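Local coordinates for protein 4-hydroxy-3-methylbut-2-enyl diphosphate reductase, apicoplast (Plasmodium falciparum, PDB 4N7B) that reduces (E)-4-hydroxy-3-methylbut-2-enyl diphosphate to isopentenyl and dimethylallyl diphosphate with an iron-sulfur cluster, the last step of apicoplast isoprenoid precursor synthesis, at residues V254-V259 with F275-N280; I336-K341 with L377-Q382. All coordinates share one frame; numbering follows the deposited sequence. Where two conformers were deposited one is given.

Interaction 1: residues V254-V259 with F275-N280; sequences VKHKIV and FIEDLN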
ATOM      1  N   VAL A 254     -18.322  -0.323  -0.913  1.00 53.96           N
ATOM      2  CA  VAL A 254     -16.966  -0.512  -0.426  1.00 50.55           C
ATOM      3  C   VAL A 254     -16.579   0.675   0.433  1.00 50.19           C
ATOM      4  O   VAL A 254     -16.753   1.820   0.031  1.00 53.84           O
ATOM      5  CB  VAL A 254     -15.967  -0.608  -1.581  1.00 50.93           C
ATOM      6  CG1 VAL A 254     -14.556  -0.764  -1.045  1.00 47.03           C
ATOM      7  CG2 VAL A 254     -16.332  -1.755  -2.510  1.00 50.41           C
ATOM      8  N   LYS A 255     -16.058   0.393   1.619  1.00 47.60           N
ATOM      9  CA  LYS A 255     -15.638   1.438   2.532  1.00 41.85           C
ATOM     10  C   LYS A 255     -14.214   1.879   2.182  1.00 40.81           C
ATOM     11  O   LYS A 255     -13.277   1.095   2.273  1.00 45.49           O
ATOM     12  CB  LYS A 255     -15.732   0.933   3.969  1.00 48.63           C
ATOM     13  CG  LYS A 255     -15.064   1.821   4.988  1.00 45.17           C
ATOM     14  CD  LYS A 255     -15.654   3.217   5.039  1.00 47.74           C
ATOM     15  CE  LYS A 255     -14.955   4.036   6.130  1.00 55.14           C
ATOM     16  NZ  LYS A 255     -15.525   5.405   6.328  1.00 58.53           N
ATOM     17  N   HIS A 256     -14.104   3.155   1.815  0.53 44.39           N
ATOM     18  CA  HIS A 256     -12.924   3.768   1.193  0.53 45.52           C
ATOM     19  C   HIS A 256     -12.552   3.098  -0.121  0.53 42.78           C
ATOM     20  O   HIS A 256     -13.012   1.995  -0.425  0.53 45.70           O
ATOM     21  CB  HIS A 256     -11.705   3.816   2.124  0.53 48.33           C
ATOM     22  CG  HIS A 256     -10.649   4.775   1.659  0.53 58.29           C
ATOM     23  ND1 HIS A 256     -10.765   6.140   1.832  0.53 59.27           N
ATOM     24  CD2 HIS A 256      -9.487   4.582   0.994  0.53 55.98           C
ATOM     25  CE1 HIS A 256      -9.711   6.740   1.311  0.53 51.17           C
ATOM     26  NE2 HIS A 256      -8.921   5.817   0.796  0.53 48.53           N
ATOM     27  N   LYS A 257     -11.721   3.779  -0.902  1.00 45.44           N
ATOM     28  CA  LYS A 257     -11.268   3.244  -2.175  1.00 46.21           C
ATOM     29  C   LYS A 257     -10.564   1.914  -1.911  1.00 44.02           C
ATOM     30  O   LYS A 257      -9.759   1.792  -0.996  1.00 37.52           O
ATOM     31  CB  LYS A 257     -10.369   4.246  -2.885  1.00 43.61           C
ATOM     32  CG  LYS A 257     -11.141   5.492  -3.307  1.00 52.16           C
ATOM     33  CD  LYS A 257     -10.270   6.462  -4.078  1.00 63.26           C
ATOM     34  CE  LYS A 257     -11.103   7.559  -4.751  1.00 68.79           C
ATOM     35  NZ  LYS A 257     -11.920   7.051  -5.902  1.00 74.65           N
ATOM     36  N   ILE A 258     -10.914   0.907  -2.691  1.00 37.58           N
ATOM     37  CA  ILE A 258     -10.489  -0.460  -2.409  1.00 41.35           C
ATOM     38  C   ILE A 258      -8.967  -0.610  -2.455  1.00 36.26           C
ATOM     39  O   ILE A 258      -8.388  -1.349  -1.664  1.00 34.09           O
ATOM     40  CB  ILE A 258     -11.185  -1.428  -3.381  1.00 40.64           C
ATOM     41  CG1 ILE A 258     -11.590  -2.710  -2.651  1.00 41.79           C
ATOM     42  CG2 ILE A 258     -10.345  -1.654  -4.614  1.00 44.65           C
ATOM     43  CD1 ILE A 258     -10.534  -3.669  -2.518  1.00 40.54           C
ATOM     44  N   VAL A 259      -8.334   0.098  -3.387  1.00 35.91           N
ATOM     45  CA  VAL A 259      -6.887   0.279  -3.407  1.00 29.86           C
ATOM     46  C   VAL A 259      -6.650   1.692  -3.941  1.00 39.20           C
ATOM     47  O   VAL A 259      -7.537   2.290  -4.560  1.00 38.36           O
ATOM     48  CB  VAL A 259      -6.158  -0.763  -4.294  1.00 35.22           C
ATOM     49  CG1 VAL A 259      -6.486  -2.179  -3.848  1.00 33.16           C
ATOM     50  CG2 VAL A 259      -6.538  -0.598  -5.737  1.00 29.35           C
ATOM     51  N   PHE A 275     -17.791   3.327  -3.807  1.00 47.97           N
ATOM     52  CA  PHE A 275     -16.890   3.573  -2.686  1.00 48.63           C
ATOM     53  C   PHE A 275     -17.439   4.697  -1.825  1.00 49.89           C
ATOM     54  O   PHE A 275     -17.711   5.793  -2.311  1.00 47.18           O
ATOM     55  CB  PHE A 275     -15.489   3.910  -3.199  1.00 48.33           C
ATOM     56  CG  PHE A 275     -14.943   2.883  -4.138  1.00 41.41           C
ATOM     57  CD1 PHE A 275     -14.938   3.100  -5.501  1.00 42.16           C
ATOM     58  CD2 PHE A 275     -14.480   1.677  -3.655  1.00 40.02           C
ATOM     59  CE1 PHE A 275     -14.447   2.137  -6.364  1.00 41.11           C
ATOM     60  CE2 PHE A 275     -13.999   0.713  -4.506  1.00 39.15           C
ATOM     61  CZ  PHE A 275     -13.981   0.941  -5.865  1.00 39.29           C
ATOM     62  N   ILE A 276     -17.605   4.416  -0.540  1.00 54.67           N
ATOM     63  CA  ILE A 276     -18.264   5.353   0.356  1.00 51.85           C
ATOM     64  C   ILE A 276     -17.402   5.619   1.574  1.00 51.38           C
ATOM     65  O   ILE A 276     -16.484   4.860   1.869  1.00 48.32           O
ATOM     66  CB  ILE A 276     -19.640   4.798   0.800  1.00 59.34           C
ATOM     67  CG1 ILE A 276     -19.470   3.535   1.645  1.00 57.71           C
ATOM     68  CG2 ILE A 276     -20.489   4.462  -0.419  1.00 60.64           C
ATOM     69  CD1 ILE A 276     -19.254   3.793   3.124  1.00 60.83           C
ATOM     70  N   GLU A 277     -17.691   6.709   2.272  1.00 55.61           N
ATOM     71  CA  GLU A 277     -17.041   7.000   3.544  1.00 56.36           C
ATOM     72  C   GLU A 277     -18.077   7.057   4.653  1.00 58.67           C
ATOM     73  O   GLU A 277     -17.757   6.872   5.826  1.00 64.39           O
ATOM     74  CB  GLU A 277     -16.283   8.329   3.480  1.00 53.86           C
ATOM     75  CG  GLU A 277     -15.121   8.343   2.510  1.00 53.61           C
ATOM     76  CD  GLU A 277     -14.011   7.387   2.896  1.00 61.45           C
ATOM     77  OE1 GLU A 277     -14.046   6.832   4.019  1.00 61.33           O
ATOM     78  OE2 GLU A 277     -13.091   7.189   2.067  1.00 64.07           O
ATOM     79  N   ASP A 278     -19.321   7.313   4.274  1.00 63.55           N
ATOM     80  CA  ASP A 278     -20.400   7.433   5.235  1.00 67.80           C
ATOM     81  C   ASP A 278     -21.257   6.178   5.163  1.00 69.99           C
ATOM     82  O   ASP A 278     -21.928   5.935   4.160  1.00 74.29           O
ATOM     83  CB  ASP A 278     -21.239   8.673   4.926  1.00 75.49           C
ATOM     84  CG  ASP A 278     -22.163   9.052   6.064  1.00 80.12           C
ATOM     85  OD1 ASP A 278     -22.774   8.145   6.668  1.00 77.98           O
ATOM     86  OD2 ASP A 278     -22.276  10.263   6.353  1.00 82.57           O
ATOM     87  N   LEU A 279     -21.231   5.382   6.227  1.00 69.98           N
ATOM     88  CA  LEU A 279     -21.964   4.118   6.252  1.00 69.99           C
ATOM     89  C   LEU A 279     -23.484   4.283   6.169  1.00 72.82           C
ATOM     90  O   LEU A 279     -24.196   3.309   5.937  1.00 78.72           O
ATOM     91  CB  LEU A 279     -21.588   3.308   7.490  1.00 68.43           C
ATOM     92  CG  LEU A 279     -20.466   2.303   7.231  1.00 65.82           C
ATOM     93  CD1 LEU A 279     -19.149   3.042   6.982  1.00 63.97           C
ATOM     94  CD2 LEU A 279     -20.348   1.312   8.383  1.00 64.27           C
ATOM     95  N   ASN A 280     -23.977   5.504   6.351  1.00 71.15           N
ATOM     96  CA  ASN A 280     -25.398   5.781   6.153  1.00 80.26           C
ATOM     97  C   ASN A 280     -25.778   5.723   4.686  1.00 82.90           C
ATOM     98  O   ASN A 280     -26.953   5.574   4.343  1.00 83.68           O
ATOM     99  CB  ASN A 280     -25.774   7.152   6.704  1.00 83.56           C
ATOM    100  CG  ASN A 280     -25.875   7.163   8.206  1.00 83.16           C
ATOM    101  OD1 ASN A 280     -26.029   6.113   8.837  1.00 77.85           O
ATOM    102  ND2 ASN A 280     -25.798   8.351   8.795  1.00 84.57           N
TER
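Residues 254-255 and 275-276 run as neighbouring parallel strand ends, held by two nearly straight bonds: Ile276 N gives to Val254 O at 2.8 Å, and His256 N to Ile276 O at 2.9 Å (N-H...O 167°). Beyond them both chains leave the sheet, and the contact passes to side chains centred on Glu277. Its side chain, bent at chi2, lies alongside His256. Glu277 OE2 offers its syn lone pair to His256 ND1 at 2.6 Å, with the ring and carboxylate planes 58° apart. The other oxygen, Glu277 OE1, uses its anti lone pair for a salt bridge with Lys255 NZ at 3.1 Å. The lysine chain crosses the glutamate at about a right angle, and its NZ also gives to a carbonyl lone pair of Glu277 O at 2.7 Å. On the sheet face of Val254, Phe275 CD2 lies 3.4 Å from Val254 CB, while Phe275 CE2 reaches Ile258 CB at 3.7 Å. The His256 ring is held in this conformer at both nitrogens, ND1 by the bent bond (144°) to Glu277 and NE2 by a hydrogen bond to His260 NE2. His260 probably binds substrate, as in relatives, so His256 is second-shell; Glu277, behind it, would raise its basicity, an effect Lys255 probably tempers.

Interaction 2: residues I336-K341 with L377-Q382; sequences ILIGYK and LFYVTQ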
ATOM      1  N   ILE A 336       3.977   3.008  19.875  1.00 36.04           N
ATOM      2  CA  ILE A 336       4.389   4.082  18.979  1.00 35.93           C
ATOM      3  C   ILE A 336       4.149   3.643  17.549  1.00 36.12           C
ATOM      4  O   ILE A 336       4.667   2.629  17.119  1.00 32.87           O
ATOM      5  CB  ILE A 336       5.865   4.460  19.140  1.00 33.83           C
ATOM      6  CG1 ILE A 336       6.065   5.413  20.316  1.00 48.25           C
ATOM      7  CG2 ILE A 336       6.327   5.247  17.944  1.00 33.33           C
ATOM      8  CD1 ILE A 336       5.821   4.821  21.642  1.00 41.15           C
ATOM      9  N   LEU A 337       3.360   4.417  16.819  1.00 34.44           N
ATOM     10  CA  LEU A 337       2.982   4.078  15.460  1.00 30.98           C
ATOM     11  C   LEU A 337       3.660   5.041  14.500  1.00 32.37           C
ATOM     12  O   LEU A 337       3.272   6.197  14.424  1.00 33.09           O
ATOM     13  CB  LEU A 337       1.468   4.192  15.306  1.00 34.83           C
ATOM     14  CG  LEU A 337       0.891   4.051  13.891  1.00 35.30           C
ATOM     15  CD1 LEU A 337       1.483   2.867  13.174  1.00 40.55           C
ATOM     16  CD2 LEU A 337      -0.614   3.913  13.977  1.00 35.75           C
ATOM     17  N   ILE A 338       4.686   4.575  13.792  1.00 29.09           N
ATOM     18  CA  ILE A 338       5.382   5.421  12.819  1.00 25.47           C
ATOM     19  C   ILE A 338       4.635   5.404  11.486  1.00 29.39           C
ATOM     20  O   ILE A 338       4.497   4.366  10.859  1.00 30.67           O
ATOM     21  CB  ILE A 338       6.803   4.903  12.568  1.00 29.15           C
ATOM     22  CG1 ILE A 338       7.530   4.694  13.897  1.00 34.32           C
ATOM     23  CG2 ILE A 338       7.558   5.872  11.693  1.00 31.93           C
ATOM     24  CD1 ILE A 338       8.946   4.179  13.753  1.00 33.80           C
ATOM     25  N   GLY A 339       4.124   6.540  11.057  1.00 29.46           N
ATOM     26  CA  GLY A 339       3.397   6.580   9.805  1.00 26.56           C
ATOM     27  C   GLY A 339       2.797   7.950   9.667  1.00 32.45           C
ATOM     28  O   GLY A 339       3.002   8.785  10.550  1.00 29.05           O
ATOM     29  N   TYR A 340       2.058   8.193   8.590  1.00 32.73           N
ATOM     30  CA  TYR A 340       1.504   9.522   8.331  1.00 35.77           C
ATOM     31  C   TYR A 340       0.080   9.653   8.867  1.00 40.98           C
ATOM     32  O   TYR A 340      -0.798   8.871   8.510  1.00 34.95           O
ATOM     33  CB  TYR A 340       1.552   9.804   6.834  1.00 34.15           C
ATOM     34  CG  TYR A 340       2.972   9.829   6.321  1.00 34.49           C
ATOM     35  CD1 TYR A 340       3.793  10.921   6.574  1.00 42.52           C
ATOM     36  CD2 TYR A 340       3.510   8.746   5.634  1.00 41.41           C
ATOM     37  CE1 TYR A 340       5.102  10.959   6.127  1.00 45.08           C
ATOM     38  CE2 TYR A 340       4.828   8.772   5.176  1.00 43.84           C
ATOM     39  CZ  TYR A 340       5.617   9.889   5.425  1.00 45.94           C
ATOM     40  OH  TYR A 340       6.922   9.940   4.978  1.00 47.59           O
ATOM     41  N   LYS A 341      -0.120  10.649   9.734  1.00 40.99           N
ATOM     42  CA  LYS A 341      -1.353  10.821  10.514  1.00 44.69           C
ATOM     43  C   LYS A 341      -2.663  10.738   9.726  1.00 41.22           C
ATOM     44  O   LYS A 341      -3.679  10.269  10.237  1.00 51.40           O
ATOM     45  CB  LYS A 341      -1.328  12.180  11.227  1.00 49.64           C
ATOM     46  CG  LYS A 341      -0.348  12.272  12.379  1.00 55.06           C
ATOM     47  CD  LYS A 341      -0.520  13.608  13.142  1.00 54.83           C
ATOM     48  CE  LYS A 341       0.652  13.877  14.114  1.00 55.55           C
ATOM     49  NZ  LYS A 341       0.884  12.802  15.152  1.00 50.50           N
ATOM     50  N   LEU A 377       7.413  -0.151  25.955  1.00 43.51           N
ATOM     51  CA  LEU A 377       7.030   0.466  24.694  1.00 41.98           C
ATOM     52  C   LEU A 377       7.223  -0.504  23.561  1.00 40.09           C
ATOM     53  O   LEU A 377       8.155  -1.298  23.559  1.00 39.96           O
ATOM     54  CB  LEU A 377       7.867   1.717  24.419  1.00 42.42           C
ATOM     55  CG  LEU A 377       7.754   2.811  25.487  1.00 47.67           C
ATOM     56  CD1 LEU A 377       8.689   3.962  25.141  1.00 52.11           C
ATOM     57  CD2 LEU A 377       6.312   3.300  25.625  1.00 49.26           C
ATOM     58  N   PHE A 378       6.338  -0.405  22.582  1.00 42.34           N
ATOM     59  CA  PHE A 378       6.351  -1.266  21.422  1.00 40.37           C
ATOM     60  C   PHE A 378       6.072  -0.364  20.238  1.00 43.16           C
ATOM     61  O   PHE A 378       5.158   0.464  20.291  1.00 42.40           O
ATOM     62  CB  PHE A 378       5.240  -2.300  21.549  1.00 37.67           C
ATOM     63  CG  PHE A 378       5.353  -3.462  20.584  1.00 36.30           C
ATOM     64  CD1 PHE A 378       6.158  -4.556  20.882  1.00 37.62           C
ATOM     65  CD2 PHE A 378       4.632  -3.476  19.396  1.00 34.03           C
ATOM     66  CE1 PHE A 378       6.252  -5.634  20.010  1.00 39.58           C
ATOM     67  CE2 PHE A 378       4.719  -4.563  18.518  1.00 35.32           C
ATOM     68  CZ  PHE A 378       5.530  -5.634  18.826  1.00 39.40           C
ATOM     69  N   TYR A 379       6.860  -0.487  19.178  1.00 34.83           N
ATOM     70  CA  TYR A 379       6.598   0.308  18.009  1.00 33.93           C
ATOM     71  C   TYR A 379       6.195  -0.547  16.835  1.00 32.33           C
ATOM     72  O   TYR A 379       6.516  -1.721  16.740  1.00 31.78           O
ATOM     73  CB  TYR A 379       7.784   1.216  17.653  1.00 35.57           C
ATOM     74  CG  TYR A 379       8.927   0.575  16.871  1.00 35.68           C
ATOM     75  CD1 TYR A 379       8.861   0.437  15.488  1.00 32.13           C
ATOM     76  CD2 TYR A 379      10.092   0.148  17.516  1.00 35.51           C
ATOM     77  CE1 TYR A 379       9.904  -0.127  14.773  1.00 32.92           C
ATOM     78  CE2 TYR A 379      11.140  -0.414  16.807  1.00 33.37           C
ATOM     79  CZ  TYR A 379      11.034  -0.552  15.434  1.00 34.40           C
ATOM     80  OH  TYR A 379      12.063  -1.115  14.707  1.00 44.53           O
ATOM     81  N   VAL A 380       5.514   0.101  15.913  1.00 31.74           N
ATOM     82  CA  VAL A 380       4.903  -0.551  14.797  1.00 31.48           C
ATOM     83  C   VAL A 380       4.950   0.511  13.697  1.00 35.99           C
ATOM     84  O   VAL A 380       5.157   1.690  14.008  1.00 32.20           O
ATOM     85  CB  VAL A 380       3.489  -0.984  15.248  1.00 36.15           C
ATOM     86  CG1 VAL A 380       2.405  -0.327  14.444  1.00 38.85           C
ATOM     87  CG2 VAL A 380       3.383  -2.473  15.256  1.00 36.59           C
ATOM     88  N   THR A 381       4.784   0.138  12.428  1.00 35.32           N
ATOM     89  CA  THR A 381       4.845   1.130  11.359  1.00 28.59           C
ATOM     90  C   THR A 381       3.774   0.907  10.304  1.00 31.66           C
ATOM     91  O   THR A 381       3.227  -0.189  10.156  1.00 34.06           O
ATOM     92  CB  THR A 381       6.240   1.182  10.648  1.00 28.08           C
ATOM     93  OG1 THR A 381       6.352   0.155   9.661  1.00 38.10           O
ATOM     94  CG2 THR A 381       7.361   1.022  11.636  1.00 31.46           C
ATOM     95  N   GLN A 382       3.486   1.971   9.573  1.00 28.08           N
ATOM     96  CA  GLN A 382       2.770   1.891   8.309  1.00 27.71           C
ATOM     97  C   GLN A 382       3.491   0.898   7.385  1.00 28.59           C
ATOM     98  O   GLN A 382       4.722   0.871   7.317  1.00 29.15           O
ATOM     99  CB  GLN A 382       2.749   3.280   7.676  1.00 28.02           C
ATOM    100  CG  GLN A 382       1.808   3.467   6.508  1.00 27.84           C
ATOM    101  CD  GLN A 382       1.727   4.919   6.090  1.00 34.59           C
ATOM    102  OE1 GLN A 382       1.985   5.806   6.891  1.00 36.76           O
ATOM    103  NE2 GLN A 382       1.391   5.170   4.834  1.00 37.20           N
TER
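Ile338 O is gripped twice: Gln382 N gives it a hydrogen bond at 2.9 Å (N-H...O 167°), nearly along the C=O axis, and Thr381 CA adds a CA-H...O contact at 3.3 Å. One step on, the Gln382 amide continues the strand pairing past its end, OE1 accepting from Tyr340 N at 2.9 Å (164°). The glutamine reaches it with CG anti to the backbone N (chi1 -168°) and an extended chain, its amide plane nearly perpendicular to the Tyr340 ring. OE1 also lies 3.3 Å from Gly339 CA. Ile338 N gives to Val380 O at 2.9 Å, within a parallel register of Ile336 with Tyr379 and Ile338 with Thr381. Leu337 CD1 meets Val380 CG1 at 3.6 Å on one face. On the other, Ile338 CD1 lies 4.1 Å from Thr381 CG2, and the isoleucine side chain crosses that of Tyr379 obliquely. Helix 316-329 packs on Val380, helix 387-400 on Ile338 and Tyr379. This is the central pair of a parallel alpha/beta sheet. The loops after the strands' C-terminal ends probably line the active site, where Gln382 touches His343 and Glu345, by similarity a substrate-binding residue and the proton donor.

Both segments of interaction 1 precede those of interaction 2 in the sequence, and their centres lie 24 Å apart, the nearest atoms about 11 Å, so they do not touch. Each belongs to its own four-stranded parallel sheet, both with strand order 2-1-3-4. Interaction 1 joins the edge strand 273-276 to its neighbour 252-255 across the helix 262-271 crossover; interaction 2 joins the two inner strands, 334-338 and 377-381. The chain after strand 252-255 and that after strand 377-381 run toward the iron-sulfur cluster, with the side chains of Ile258 and Gln382 each about 9 Å from it. The two sheets thus approach one central site from different lobes, consistent with the IspH fold, and each supplies loops with substrate-binding residues by similarity.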